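PDB 3ER6: putative transcriptional regulator protein from Vibrio parahaemolyticus, which probably binds specific DNA sequences to regulate transcription through an AraC-type domain of the full-length protein, the chain here being its DJ-1/PfpI-like domain. Local coordinates for residues Val112-Gly117 against Tyr170-Val175; His140-Leu145 against Ile149-Glu154; Lys156-Ile159 against Tyr164-Ser167. The protein carries 1 engineered substitution. One frame throughout, in Å; residues are numbered along the deposited sequence.

Contact 1 of 3, residues Val112-Gly117 against Tyr170-Val175; sequences VAIDTG and YSHSSV
I114 carries CG1 between its backbone N and its carbonyl carbon (chi1 64°), which sets CG2 beside the backbone N, where it meets the imidazole of H172 together with CB. H172 in turn swings its ring in beside its own backbone N (chi1 -57°), and the two side chains cross at about a right angle. I114 CB lies over one ring face, 3.9 Å from the centroid, as a CH-pi contact displaced toward the rim, nearest to H172 CE1 at 3.6 Å. I114 CG2 settles 3.9 Å from H172 ND1. The ring cannot turn easily, because ND1 is hydrogen-bonded to S166 and NE2 to the carbonyl of P169. Here strand 110-114 of the central sheet runs into a type II' turn, I114 to G117, next to H172, the N-cap residue of helix 173-184. D115 has positive phi (60°), and its place after the strand is consistent with the nucleophile elbow of DJ-1/PfpI relatives, although the residue here is an aspartate. Its OD1 is hydrogen-bonded to H135 and its OD2 to S82. In the first turn of the helix, the V175 side chain slides past that of V112 in the opposite direction, and V112 CG1 touches V175 CG1 at 3.8 Å.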
ATOM      1  N   VAL A 112       8.226   0.160 -14.461  1.00 30.19           N
ATOM      2  CA  VAL A 112       6.844   0.069 -13.977  1.00 29.52           C
ATOM      3  C   VAL A 112       6.570   1.383 -13.265  1.00 30.65           C
ATOM      4  O   VAL A 112       7.262   1.713 -12.290  1.00 30.98           O
ATOM      5  CB  VAL A 112       6.667  -1.095 -12.935  1.00 29.37           C
ATOM      6  CG1 VAL A 112       5.193  -1.132 -12.474  1.00 30.65           C
ATOM      7  CG2 VAL A 112       7.119  -2.488 -13.506  1.00 29.29           C
ATOM      8  N   ALA A 113       5.602   2.153 -13.746  1.00 29.42           N
ATOM      9  CA  ALA A 113       5.343   3.477 -13.212  1.00 29.89           C
ATOM     10  C   ALA A 113       3.934   3.444 -12.656  1.00 30.25           C
ATOM     11  O   ALA A 113       3.006   3.022 -13.367  1.00 29.12           O
ATOM     12  CB  ALA A 113       5.443   4.568 -14.323  1.00 28.59           C
ATOM     13  N   ILE A 114       3.779   3.863 -11.386  1.00 30.42           N
ATOM     14  CA  ILE A 114       2.507   3.784 -10.675  1.00 29.38           C
ATOM     15  C   ILE A 114       2.092   5.157 -10.187  1.00 29.78           C
ATOM     16  O   ILE A 114       2.975   5.939  -9.760  1.00 27.00           O
ATOM     17  CB  ILE A 114       2.621   2.708  -9.476  1.00 29.06           C
ATOM     18  CG1 ILE A 114       3.635   3.128  -8.419  1.00 29.78           C
ATOM     19  CG2 ILE A 114       3.097   1.332 -10.042  1.00 28.87           C
ATOM     20  CD1 ILE A 114       3.685   2.149  -7.201  1.00 31.17           C
ATOM     21  N   ASP A 115       0.778   5.485 -10.270  1.00 28.59           N
ATOM     22  CA  ASP A 115       0.283   6.730  -9.771  1.00 29.10           C
ATOM     23  C   ASP A 115       1.027   7.822 -10.571  1.00 28.94           C
ATOM     24  O   ASP A 115       1.324   7.616 -11.760  1.00 27.68           O
ATOM     25  CB  ASP A 115       0.521   6.861  -8.249  1.00 30.30           C
ATOM     26  CG  ASP A 115      -0.291   8.038  -7.590  1.00 37.25           C
ATOM     27  OD1 ASP A 115      -1.138   8.707  -8.230  1.00 42.61           O
ATOM     28  OD2 ASP A 115      -0.084   8.280  -6.403  1.00 44.06           O
ATOM     29  N   THR A 116       1.325   8.952  -9.943  1.00 28.02           N
ATOM     30  CA  THR A 116       2.018  10.065 -10.668  1.00 29.29           C
ATOM     31  C   THR A 116       3.481   9.756 -11.128  1.00 29.10           C
ATOM     32  O   THR A 116       4.084  10.532 -11.853  1.00 30.91           O
ATOM     33  CB  THR A 116       1.935  11.409  -9.919  1.00 29.91           C
ATOM     34  OG1 THR A 116       2.502  11.300  -8.615  1.00 30.30           O
ATOM     35  CG2 THR A 116       0.475  11.850  -9.792  1.00 30.32           C
ATOM     36  N   GLY A 117       4.041   8.636 -10.700  1.00 28.01           N
ATOM     37  CA  GLY A 117       5.262   8.074 -11.362  1.00 27.22           C
ATOM     38  C   GLY A 117       5.063   8.035 -12.876  1.00 29.33           C
ATOM     39  O   GLY A 117       6.057   8.093 -13.660  1.00 28.62           O
ATOM     40  N   TYR A 170      -3.871   3.136  -5.632  1.00 29.41           N
ATOM     41  CA  TYR A 170      -3.498   2.040  -4.718  1.00 29.99           C
ATOM     42  C   TYR A 170      -3.675   0.624  -5.247  1.00 31.04           C
ATOM     43  O   TYR A 170      -3.147  -0.346  -4.639  1.00 32.24           O
ATOM     44  CB  TYR A 170      -4.191   2.137  -3.325  1.00 29.41           C
ATOM     45  CG  TYR A 170      -3.744   3.418  -2.712  1.00 29.16           C
ATOM     46  CD1 TYR A 170      -2.434   3.554  -2.263  1.00 29.73           C
ATOM     47  CD2 TYR A 170      -4.582   4.547  -2.706  1.00 30.16           C
ATOM     48  CE1 TYR A 170      -1.994   4.787  -1.730  1.00 28.00           C
ATOM     49  CE2 TYR A 170      -4.138   5.788  -2.195  1.00 28.02           C
ATOM     50  CZ  TYR A 170      -2.832   5.867  -1.710  1.00 28.80           C
ATOM     51  OH  TYR A 170      -2.337   7.051  -1.225  1.00 30.09           O
ATOM     52  N   SER A 171      -4.429   0.493  -6.326  1.00 31.32           N
ATOM     53  CA  SER A 171      -4.668  -0.810  -6.924  0.50 31.91           C
ATOM     54  C   SER A 171      -3.818  -1.006  -8.164  1.00 32.32           C
ATOM     55  O   SER A 171      -4.042  -0.329  -9.175  1.00 31.43           O
ATOM     56  CB  SER A 171      -6.150  -0.969  -7.284  0.50 33.00           C
ATOM     57  OG  SER A 171      -6.883  -1.348  -6.141  0.50 32.85           O
ATOM     58  N   HIS A 172      -2.849  -1.923  -8.082  1.00 31.20           N
ATOM     59  CA  HIS A 172      -1.912  -2.163  -9.186  1.00 32.11           C
ATOM     60  C   HIS A 172      -1.830  -3.634  -9.547  1.00 31.73           C
ATOM     61  O   HIS A 172      -0.793  -4.122 -10.024  1.00 31.84           O
ATOM     62  CB  HIS A 172      -0.538  -1.604  -8.783  1.00 31.60           C
ATOM     63  CG  HIS A 172      -0.603  -0.156  -8.432  1.00 32.79           C
ATOM     64  ND1 HIS A 172      -0.744   0.822  -9.387  1.00 27.91           N
ATOM     65  CD2 HIS A 172      -0.634   0.476  -7.236  1.00 28.99           C
ATOM     66  CE1 HIS A 172      -0.816   2.006  -8.801  1.00 30.61           C
ATOM     67  NE2 HIS A 172      -0.755   1.822  -7.493  1.00 29.26           N
ATOM     68  N   SER A 173      -2.925  -4.344  -9.283  1.00 32.81           N
ATOM     69  CA  SER A 173      -2.995  -5.801  -9.468  1.00 33.14           C
ATOM     70  C   SER A 173      -2.732  -6.213 -10.887  1.00 33.03           C
ATOM     71  O   SER A 173      -1.967  -7.178 -11.126  1.00 31.79           O
ATOM     72  CB  SER A 173      -4.401  -6.341  -9.081  1.00 32.58           C
ATOM     73  OG  SER A 173      -4.635  -5.998  -7.741  1.00 37.41           O
ATOM     74  N   SER A 174      -3.357  -5.545 -11.863  1.00 33.67           N
ATOM     75  CA  SER A 174      -3.195  -6.081 -13.195  1.00 34.84           C
ATOM     76  C   SER A 174      -1.721  -6.022 -13.640  1.00 34.84           C
ATOM     77  O   SER A 174      -1.204  -7.005 -14.192  1.00 34.27           O
ATOM     78  CB  SER A 174      -4.158  -5.491 -14.232  1.00 36.46           C
ATOM     79  OG  SER A 174      -3.761  -4.188 -14.580  1.00 44.43           O
ATOM     80  N   VAL A 175      -1.042  -4.906 -13.377  1.00 33.16           N
ATOM     81  CA  VAL A 175       0.374  -4.817 -13.752  1.00 31.90           C
ATOM     82  C   VAL A 175       1.270  -5.773 -12.974  1.00 30.67           C
ATOM     83  O   VAL A 175       2.116  -6.471 -13.547  1.00 29.89           O
ATOM     84  CB  VAL A 175       0.921  -3.334 -13.685  1.00 32.62           C
ATOM     85  CG1 VAL A 175       2.396  -3.323 -13.685  1.00 33.72           C
ATOM     86  CG2 VAL A 175       0.391  -2.503 -14.897  1.00 32.70           C
TER

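Contact 2 of 3, residues His140-Leu145 against Ile149-Glu154; sequences HLFGEL and IMLMTE
F142 reaches from helix 136-145 to I149 and L151, the residues that flank M150 along the chain, and so closes a small beta-alpha-beta unit: strand 131-132, this helix, then strand 150-151, which pairs with the first strand in a two-stranded parallel sheet. The phenyl ring leaves CB with CG anti to the backbone N (chi1 -166°), a torsion that carries it off the helix toward the strand. At its base, F142 CG lies 4.2 Å from L151 CD2. The next atom, F142 CD2, comes closer, 3.6 Å from L151 CD2 and 3.9 Å from L151 CG. This leucine approaches the ring obliquely. Further out, F142 CE2 touches both residues, L151 CD2 at 3.8 Å and I149 CG2 at 3.7 Å. The isoleucine meets the ring differently from the leucine, since its CG2 lies at the rim, close to the ring plane, and the two side chains cross at about a right angle. M150 points away from the helix, and its backbone is hydrogen-bonded to N130 and A132, which holds the short strand 150-151, with L151 on it and I149 just before it. Helix 117-124 supplies further cover: F119 meets the F142 ring edge-to-face, and A122 touches both F142 and I149. A132 of the partner strand also packs on this pair. The path along the side chain finishes at F142 CZ, where I149 CD1 and I149 CG2 each lie 4.0 Å away.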
ATOM      1  N   HIS A 140      -6.382  15.921 -15.875  1.00 36.50           N
ATOM      2  CA  HIS A 140      -6.310  17.253 -16.482  1.00 36.54           C
ATOM      3  C   HIS A 140      -4.862  17.763 -16.583  1.00 35.71           C
ATOM      4  O   HIS A 140      -4.406  18.197 -17.630  1.00 35.19           O
ATOM      5  CB  HIS A 140      -7.151  18.267 -15.703  1.00 37.67           C
ATOM      6  CG  HIS A 140      -7.096  19.635 -16.303  1.00 42.56           C
ATOM      7  ND1 HIS A 140      -7.786  19.972 -17.453  1.00 46.70           N
ATOM      8  CD2 HIS A 140      -6.373  20.730 -15.965  1.00 46.17           C
ATOM      9  CE1 HIS A 140      -7.517  21.226 -17.775  1.00 44.09           C
ATOM     10  NE2 HIS A 140      -6.660  21.705 -16.890  1.00 48.05           N
ATOM     11  N   LEU A 141      -4.142  17.704 -15.470  1.00 35.80           N
ATOM     12  CA  LEU A 141      -2.758  18.167 -15.445  1.00 35.11           C
ATOM     13  C   LEU A 141      -1.909  17.404 -16.451  1.00 34.92           C
ATOM     14  O   LEU A 141      -1.138  18.015 -17.205  1.00 34.52           O
ATOM     15  CB  LEU A 141      -2.174  18.081 -14.032  1.00 35.13           C
ATOM     16  CG  LEU A 141      -0.716  18.543 -13.861  1.00 33.38           C
ATOM     17  CD1 LEU A 141      -0.551  20.032 -14.207  1.00 35.65           C
ATOM     18  CD2 LEU A 141      -0.254  18.312 -12.417  1.00 32.55           C
ATOM     19  N   PHE A 142      -2.044  16.079 -16.471  1.00 34.43           N
ATOM     20  CA  PHE A 142      -1.312  15.279 -17.465  1.00 35.55           C
ATOM     21  C   PHE A 142      -1.608  15.823 -18.881  1.00 36.49           C
ATOM     22  O   PHE A 142      -0.710  15.944 -19.721  1.00 36.28           O
ATOM     23  CB  PHE A 142      -1.731  13.831 -17.414  1.00 35.78           C
ATOM     24  CG  PHE A 142      -0.801  12.917 -18.155  1.00 36.76           C
ATOM     25  CD1 PHE A 142       0.277  12.346 -17.494  1.00 35.39           C
ATOM     26  CD2 PHE A 142      -0.997  12.639 -19.507  1.00 34.35           C
ATOM     27  CE1 PHE A 142       1.155  11.507 -18.167  1.00 32.19           C
ATOM     28  CE2 PHE A 142      -0.133  11.793 -20.187  1.00 35.06           C
ATOM     29  CZ  PHE A 142       0.966  11.230 -19.487  1.00 36.23           C
ATOM     30  N   GLY A 143      -2.874  16.125 -19.138  1.00 36.59           N
ATOM     31  CA  GLY A 143      -3.243  16.742 -20.432  1.00 38.34           C
ATOM     32  C   GLY A 143      -2.576  18.089 -20.694  1.00 38.46           C
ATOM     33  O   GLY A 143      -2.198  18.379 -21.816  1.00 40.21           O
ATOM     34  N   GLU A 144      -2.437  18.917 -19.669  1.00 39.31           N
ATOM     35  CA  GLU A 144      -1.751  20.205 -19.804  1.00 40.67           C
ATOM     36  C   GLU A 144      -0.265  20.031 -20.088  1.00 39.81           C
ATOM     37  O   GLU A 144       0.292  20.674 -20.981  1.00 40.02           O
ATOM     38  CB  GLU A 144      -1.955  21.043 -18.546  1.00 41.88           C
ATOM     39  CG  GLU A 144      -3.427  21.296 -18.225  1.00 48.04           C
ATOM     40  CD  GLU A 144      -4.184  22.009 -19.372  1.00 55.99           C
ATOM     41  OE1 GLU A 144      -4.367  23.247 -19.260  1.00 60.05           O
ATOM     42  OE2 GLU A 144      -4.615  21.357 -20.368  1.00 58.41           O
ATOM     43  N   LEU A 145       0.384  19.098 -19.386  1.00 38.63           N
ATOM     44  CA  LEU A 145       1.837  18.903 -19.561  1.00 36.45           C
ATOM     45  C   LEU A 145       2.253  18.103 -20.788  1.00 36.01           C
ATOM     46  O   LEU A 145       3.341  18.332 -21.355  1.00 35.07           O
ATOM     47  CB  LEU A 145       2.458  18.317 -18.249  1.00 36.64           C
ATOM     48  CG  LEU A 145       2.111  19.125 -16.994  1.00 37.54           C
ATOM     49  CD1 LEU A 145       2.616  18.443 -15.675  1.00 37.52           C
ATOM     50  CD2 LEU A 145       2.715  20.490 -17.137  1.00 41.80           C
ATOM     51  N   ILE A 149       0.535  13.244 -25.568  1.00 37.80           N
ATOM     52  CA  ILE A 149       0.294  11.871 -25.127  1.00 37.68           C
ATOM     53  C   ILE A 149      -1.225  11.631 -25.023  1.00 38.53           C
ATOM     54  O   ILE A 149      -1.932  12.338 -24.309  1.00 41.01           O
ATOM     55  CB  ILE A 149       1.010  11.551 -23.806  1.00 37.51           C
ATOM     56  CG1 ILE A 149       2.521  11.792 -23.961  1.00 34.49           C
ATOM     57  CG2 ILE A 149       0.673  10.077 -23.355  1.00 36.55           C
ATOM     58  CD1 ILE A 149       3.344  11.631 -22.666  1.00 33.05           C
ATOM     59  N   MET A 150      -1.732  10.664 -25.761  1.00 37.58           N
ATOM     60  CA  MET A 150      -3.145  10.354 -25.687  1.00 38.94           C
ATOM     61  C   MET A 150      -3.455   9.556 -24.429  1.00 37.52           C
ATOM     62  O   MET A 150      -2.882   8.494 -24.227  1.00 37.79           O
ATOM     63  CB  MET A 150      -3.543   9.522 -26.901  1.00 38.47           C
ATOM     64  CG  MET A 150      -5.075   9.263 -27.086  1.00 45.98           C
ATOM     65  SD  MET A 150      -5.345   8.114 -28.498  1.00 51.64           S
ATOM     66  CE  MET A 150      -7.011   7.565 -28.131  1.00 54.65           C
ATOM     67  N   LEU A 151      -4.374  10.042 -23.601  1.00 37.77           N
ATOM     68  CA  LEU A 151      -4.837   9.277 -22.440  1.00 38.22           C
ATOM     69  C   LEU A 151      -5.899   8.257 -22.851  1.00 40.18           C
ATOM     70  O   LEU A 151      -6.909   8.609 -23.517  1.00 41.19           O
ATOM     71  CB  LEU A 151      -5.415  10.205 -21.378  1.00 37.06           C
ATOM     72  CG  LEU A 151      -4.457  11.034 -20.531  1.00 37.07           C
ATOM     73  CD1 LEU A 151      -5.282  11.870 -19.509  1.00 36.95           C
ATOM     74  CD2 LEU A 151      -3.441  10.071 -19.758  1.00 33.00           C
ATOM     75  N   MET A 152      -5.701   7.013 -22.447  1.00 40.73           N
ATOM     76  CA  MET A 152      -6.613   5.954 -22.777  1.00 41.14           C
ATOM     77  C   MET A 152      -7.601   5.927 -21.635  1.00 42.57           C
ATOM     78  O   MET A 152      -7.354   5.346 -20.578  1.00 41.91           O
ATOM     79  CB  MET A 152      -5.845   4.664 -22.906  1.00 41.02           C
ATOM     80  CG  MET A 152      -4.768   4.763 -23.976  1.00 42.11           C
ATOM     81  SD  MET A 152      -5.362   5.347 -25.615  1.00 38.87           S
ATOM     82  CE  MET A 152      -6.138   3.845 -26.110  1.00 36.57           C
ATOM     83  N   THR A 153      -8.718   6.602 -21.837  1.00 42.51           N
ATOM     84  CA  THR A 153      -9.552   6.973 -20.730  1.00 45.15           C
ATOM     85  C   THR A 153     -10.391   5.813 -20.152  1.00 45.25           C
ATOM     86  O   THR A 153     -10.989   5.956 -19.093  1.00 46.06           O
ATOM     87  CB  THR A 153     -10.442   8.172 -21.113  1.00 45.08           C
ATOM     88  OG1 THR A 153     -11.016   8.728 -19.931  1.00 50.66           O
ATOM     89  CG2 THR A 153     -11.538   7.740 -22.039  1.00 45.10           C
ATOM     90  N   GLU A 154     -10.435   4.681 -20.834  1.00 45.09           N
ATOM     91  CA  GLU A 154     -11.154   3.550 -20.288  1.00 46.48           C
ATOM     92  C   GLU A 154     -10.230   2.417 -19.816  1.00 45.50           C
ATOM     93  O   GLU A 154     -10.678   1.283 -19.696  1.00 46.07           O
ATOM     94  CB  GLU A 154     -12.114   3.008 -21.337  1.00 47.45           C
ATOM     95  CG  GLU A 154     -13.181   4.010 -21.779  1.00 52.00           C
ATOM     96  CD  GLU A 154     -13.860   3.527 -23.040  1.00 60.20           C
ATOM     97  OE1 GLU A 154     -13.119   3.161 -23.995  1.00 62.34           O
ATOM     98  OE2 GLU A 154     -15.119   3.474 -23.065  1.00 62.46           O
TER

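Contact 3 of 3, residues Lys156-Ile159 against Tyr164-Ser167; sequences KALI and YLSS
L158 and L165 exchange two backbone hydrogen bonds, L165 N to L158 O at 2.8 Å, almost straight at 168°, and L158 N to L165 O at 2.9 Å. Just past the end of strand 163-166 and before the start of strand 157-160, S167 N donates a third bond to K156 O at 3.0 Å. That carbonyl has a second partner, a water 3.0 Å from K156 O and 2.9 Å from S166 OG, which bridges the two segments; S166 OG is also held by H172. On one face of the pair, the I159 and Y164 side chains cross at a slant. CG2 of I159, anti to its backbone N because chi1 is -54°, sits over one face of the ring 4.2 Å from the Y164 centroid, while I159 CD1 reaches Y164 CD1 at 3.6 Å. Strands 157-160 and 163-166 make an antiparallel hairpin at one margin of the mixed sheet of the DJ-1/PfpI fold, 157-160 being the edge strand on that side within the chain. L158 and L165 lie side by side on the other face, L158 CD2 4.0 Å from L165 CD1, with V133 packing on both and I118 and V121 of helix 117-124 on L165. The tyrosine is positioned from further out: its OH is hydrogen-bonded to E182 of helix 173-184 and to K110. The inner hairpin strand is itself fixed by backbone bonds to strand 110-114, and K156 NZ reaches S201 O of the second subunit.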
ATOM      1  N   LYS A 156      -7.040   1.338 -16.842  1.00 38.86           N
ATOM      2  CA  LYS A 156      -6.418   1.751 -15.560  1.00 38.34           C
ATOM      3  C   LYS A 156      -4.959   1.370 -15.639  1.00 36.28           C
ATOM      4  O   LYS A 156      -4.164   1.657 -14.725  1.00 36.47           O
ATOM      5  CB  LYS A 156      -7.032   0.977 -14.371  1.00 38.40           C
ATOM      6  CG  LYS A 156      -8.489   1.358 -13.953  1.00 43.00           C
ATOM      7  CD  LYS A 156      -9.120   0.176 -13.137  1.00 46.42           C
ATOM      8  CE  LYS A 156     -10.140   0.542 -12.004  1.00 51.38           C
ATOM      9  NZ  LYS A 156     -11.279   1.475 -12.287  1.00 53.42           N
ATOM     10  N   ALA A 157      -4.622   0.627 -16.688  1.00 34.68           N
ATOM     11  CA  ALA A 157      -3.257   0.189 -16.879  1.00 34.23           C
ATOM     12  C   ALA A 157      -2.948   0.104 -18.377  1.00 33.80           C
ATOM     13  O   ALA A 157      -3.861  -0.041 -19.217  1.00 33.33           O
ATOM     14  CB  ALA A 157      -3.016  -1.154 -16.194  1.00 32.98           C
ATOM     15  N   LEU A 158      -1.672   0.141 -18.712  1.00 32.81           N
ATOM     16  CA  LEU A 158      -1.248   0.062 -20.147  1.00 33.84           C
ATOM     17  C   LEU A 158       0.167  -0.441 -20.227  1.00 34.68           C
ATOM     18  O   LEU A 158       1.011  -0.031 -19.399  1.00 36.31           O
ATOM     19  CB  LEU A 158      -1.289   1.469 -20.755  1.00 33.35           C
ATOM     20  CG  LEU A 158      -0.810   1.781 -22.181  1.00 35.56           C
ATOM     21  CD1 LEU A 158      -1.597   2.993 -22.692  1.00 35.48           C
ATOM     22  CD2 LEU A 158       0.682   2.073 -22.281  1.00 33.39           C
ATOM     23  N   ILE A 159       0.450  -1.300 -21.202  1.00 32.60           N
ATOM     24  CA  ILE A 159       1.793  -1.790 -21.412  1.00 33.30           C
ATOM     25  C   ILE A 159       2.286  -1.423 -22.834  1.00 34.76           C
ATOM     26  O   ILE A 159       1.587  -1.629 -23.817  1.00 33.92           O
ATOM     27  CB  ILE A 159       1.860  -3.272 -21.187  1.00 32.75           C
ATOM     28  CG1 ILE A 159       1.299  -3.606 -19.781  1.00 35.46           C
ATOM     29  CG2 ILE A 159       3.307  -3.788 -21.443  1.00 34.01           C
ATOM     30  CD1 ILE A 159       1.203  -5.123 -19.503  1.00 39.77           C
ATOM     31  N   TYR A 164       5.445  -0.344 -18.201  1.00 29.80           N
ATOM     32  CA  TYR A 164       4.157  -0.738 -17.615  1.00 30.35           C
ATOM     33  C   TYR A 164       3.614   0.419 -16.807  1.00 29.53           C
ATOM     34  O   TYR A 164       4.282   0.897 -15.881  1.00 31.34           O
ATOM     35  CB  TYR A 164       4.358  -1.937 -16.641  1.00 29.69           C
ATOM     36  CG  TYR A 164       4.926  -3.160 -17.287  1.00 30.35           C
ATOM     37  CD1 TYR A 164       4.119  -4.300 -17.482  1.00 31.79           C
ATOM     38  CD2 TYR A 164       6.262  -3.203 -17.675  1.00 32.45           C
ATOM     39  CE1 TYR A 164       4.629  -5.462 -18.051  1.00 32.62           C
ATOM     40  CE2 TYR A 164       6.800  -4.361 -18.298  1.00 34.59           C
ATOM     41  CZ  TYR A 164       5.963  -5.466 -18.489  1.00 34.30           C
ATOM     42  OH  TYR A 164       6.469  -6.580 -19.085  1.00 37.88           O
ATOM     43  N   LEU A 165       2.417   0.868 -17.132  1.00 27.44           N
ATOM     44  CA  LEU A 165       1.795   1.954 -16.463  1.00 28.91           C
ATOM     45  C   LEU A 165       0.555   1.485 -15.677  1.00 29.00           C
ATOM     46  O   LEU A 165      -0.325   0.770 -16.211  1.00 28.70           O
ATOM     47  CB  LEU A 165       1.299   3.040 -17.464  1.00 28.30           C
ATOM     48  CG  LEU A 165       2.277   3.619 -18.514  1.00 28.34           C
ATOM     49  CD1 LEU A 165       1.535   4.711 -19.332  1.00 29.90           C
ATOM     50  CD2 LEU A 165       3.552   4.200 -17.854  1.00 27.90           C
ATOM     51  N   SER A 166       0.459   1.919 -14.418  1.00 28.32           N
ATOM     52  CA  SER A 166      -0.703   1.567 -13.608  1.00 29.30           C
ATOM     53  C   SER A 166      -1.160   2.852 -12.811  1.00 29.77           C
ATOM     54  O   SER A 166      -0.470   3.294 -11.895  1.00 27.12           O
ATOM     55  CB  SER A 166      -0.389   0.391 -12.665  1.00 29.60           C
ATOM     56  OG  SER A 166      -1.514   0.188 -11.789  1.00 28.56           O
ATOM     57  N   SER A 167      -2.292   3.451 -13.209  1.00 28.53           N
ATOM     58  CA  SER A 167      -2.832   4.689 -12.589  1.00 29.78           C
ATOM     59  C   SER A 167      -2.976   4.605 -11.063  1.00 28.85           C
ATOM     60  O   SER A 167      -2.589   5.504 -10.344  1.00 30.07           O
ATOM     61  CB  SER A 167      -4.219   5.020 -13.157  1.00 30.18           C
ATOM     62  OG  SER A 167      -4.085   5.390 -14.503  1.00 36.74           O
TER
HETATM   63  O   HOH W   1      -4.297   0.881 -11.838  1.00 30.27           O

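In the fold
From the N terminus, the chain first builds the sheet strands before 110-114, whose end opens contact 1. That loop is the longest of the three and closes only when the chain enters helix 173-184; contacts 2 and 3 are both nested inside it. They follow one another in series, contact 2 closing the turn from helix 136-145 to strand 150-151 and contact 3 closing the hairpin of strands 157-160 and 163-166. Contacts 1 and 3, centres about 6 Å apart, share the central sheet, since strands 110-114 and 163-166 are neighbours. Contact 2 lies further out, its centre about 13 Å from that of contact 3, and meets it where M152 packs on L158.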